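Local coordinates for CRISPR-associated endonuclease Cas1 (Thermotoga maritima, PDB 4XTK) that acts as a metal-dependent double-stranded DNA endonuclease of CRISPR adaptive immunity, working as a homodimer that joins Cas2 in a heterotetramer, at the interface of chains A and B. Coordinates in Å, arbitrary orientation; residue numbers count along the deposited sequence, not the author numbering. Chains: chain A/B, CRISPR-associated endonuclease Cas1.

The interface of chains A and B. Residues chain A 88-91; chain B 224-226.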
loop_
_atom_site.group_PDB
_atom_site.type_symbol
_atom_site.label_atom_id
_atom_site.label_comp_id
_atom_site.label_asym_id
_atom_site.label_seq_id
_atom_site.Cartn_x
_atom_site.Cartn_y
_atom_site.Cartn_z
ATOM N N ASN A 88 7.923 6.488 -0.300
ATOM C CA ASN A 88 7.639 6.204 1.096
ATOM C C ASN A 88 8.162 7.301 2.000
ATOM O O ASN A 88 9.364 7.580 2.047
ATOM C CB ASN A 88 8.219 4.842 1.495
ATOM C CG ASN A 88 7.573 3.689 0.736
ATOM O OD1 ASN A 88 6.444 3.296 1.029
ATOM N ND2 ASN A 88 8.289 3.140 -0.240
ATOM N N SER A 89 7.241 7.946 2.700
ATOM C CA SER A 89 7.600 9.021 3.609
ATOM C C SER A 89 6.898 8.822 4.936
ATOM O O SER A 89 5.673 8.902 5.007
ATOM C CB SER A 89 7.229 10.377 3.005
ATOM O OG SER A 89 7.599 11.438 3.867
ATOM N N GLY A 90 7.674 8.570 5.986
ATOM C CA GLY A 90 7.108 8.348 7.303
ATOM C C GLY A 90 6.220 9.506 7.716
ATOM O O GLY A 90 5.058 9.318 8.081
ATOM N N PHE A 91 6.767 10.713 7.619
ATOM C CA PHE A 91 6.095 11.906 8.105
ATOM C C PHE A 91 4.747 12.113 7.428
ATOM O O PHE A 91 3.730 12.289 8.095
ATOM C CB PHE A 91 6.983 13.129 7.890
ATOM C CG PHE A 91 6.567 14.331 8.686
ATOM C CD1 PHE A 91 6.801 14.393 10.051
ATOM C CD2 PHE A 91 5.946 15.406 8.069
ATOM C CE1 PHE A 91 6.428 15.514 10.783
ATOM C CE2 PHE A 91 5.568 16.522 8.800
ATOM C CZ PHE A 91 5.815 16.573 10.153
ATOM N N ASN B 224 9.706 10.371 10.639
ATOM C CA ASN B 224 10.193 11.549 9.943
ATOM C C ASN B 224 10.245 11.178 8.471
ATOM O O ASN B 224 9.572 10.240 8.058
ATOM C CB ASN B 224 11.553 12.028 10.472
ATOM C CG ASN B 224 12.612 10.948 10.462
ATOM O OD1 ASN B 224 12.489 9.944 9.768
ATOM N ND2 ASN B 224 13.670 11.156 11.236
ATOM N N PHE B 225 10.982 11.934 7.669
ATOM C CA PHE B 225 10.908 11.769 6.222
ATOM C C PHE B 225 11.701 10.570 5.718
ATOM O O PHE B 225 11.810 10.335 4.515
ATOM C CB PHE B 225 11.353 13.055 5.542
ATOM C CG PHE B 225 10.302 14.114 5.575
ATOM C CD1 PHE B 225 10.080 14.841 6.728
ATOM C CD2 PHE B 225 9.500 14.346 4.472
ATOM C CE1 PHE B 225 9.098 15.801 6.772
ATOM C CE2 PHE B 225 8.516 15.306 4.509
ATOM C CZ PHE B 225 8.314 16.033 5.660
ATOM N N ARG B 226 12.268 9.832 6.660
ATOM C CA ARG B 226 12.847 8.526 6.399
ATOM C C ARG B 226 11.786 7.576 5.833
ATOM O O ARG B 226 10.608 7.673 6.187
ATOM C CB ARG B 226 13.456 7.992 7.697
ATOM C CG ARG B 226 13.759 6.535 7.745
ATOM C CD ARG B 226 13.752 6.065 9.187
ATOM N NE ARG B 226 14.649 6.821 10.049
ATOM C CZ ARG B 226 14.366 7.160 11.300
ATOM N NH1 ARG B 226 13.203 6.818 11.836
ATOM N NH2 ARG B 226 15.247 7.839 12.017
HETATM O O HOH W 1 10.470 10.575 1.749
#
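The side chains of A:Phe91 and B:Phe225 cross obliquely, their rings slipped past each other with planes not far from parallel, where the N-terminus of helix 90-101 in one Cas1 subunit meets a loop of the other. This patch belongs to the two-fold interface of the Cas1 homodimer, and its twin has the chains exchanged. The B loop lies between B:His221, a predicted manganese ligand, and helix 230-252, which carries another, B:Glu236, so dimer contacts lie close in sequence to the nuclease centre.

In A:Phe91, CG stands anti to the backbone N (chi1 -164°), which carries the ring out past the CE1-CZ edge of B:Phe225. A:Phe91 CB comes first, above one face of the B:Phe225 ring and offset toward the rim, 3.8 Å from the ring centroid in a CH-pi contact. Next, A:Phe91 CG lies 3.5 Å from B:Phe225 CE1. A:Phe91 CD2 is 3.4 Å from B:Phe225 CE1 and as near to its CZ, while CE2 makes a looser contact. A flat aromatic residue suits both places, offering broad apolar surface without needing polar partners. On the same side of the B:Phe225 ring, beyond its rim, A:Ser89 OG approaches CD2 at 3.5 Å; serine is small enough to fit beside the ring.

The first turn of a helix leaves N-H groups without helical acceptors, and B carbonyls serve them. A:Gly90 N donates to B:Arg226 O at 3.1 Å, fairly straight (153° at H), and A:Phe91 N makes a weak, bent bond to B:Asn224 O. Glycine, lacking a side chain, lets the B backbone come close, and the helix dipole may strengthen this capping. The loop is braced by an Asx-turn: B:Asn224 OD1 accepts B:Arg226 N at 3.1 Å, the donor standing above the carboxamide plane. Asparagine suits this because its short side chain can fold back onto its own backbone. The oxygen of water 1 lies 3.2 Å from A:Asn88 O and also meets B:Phe225 O.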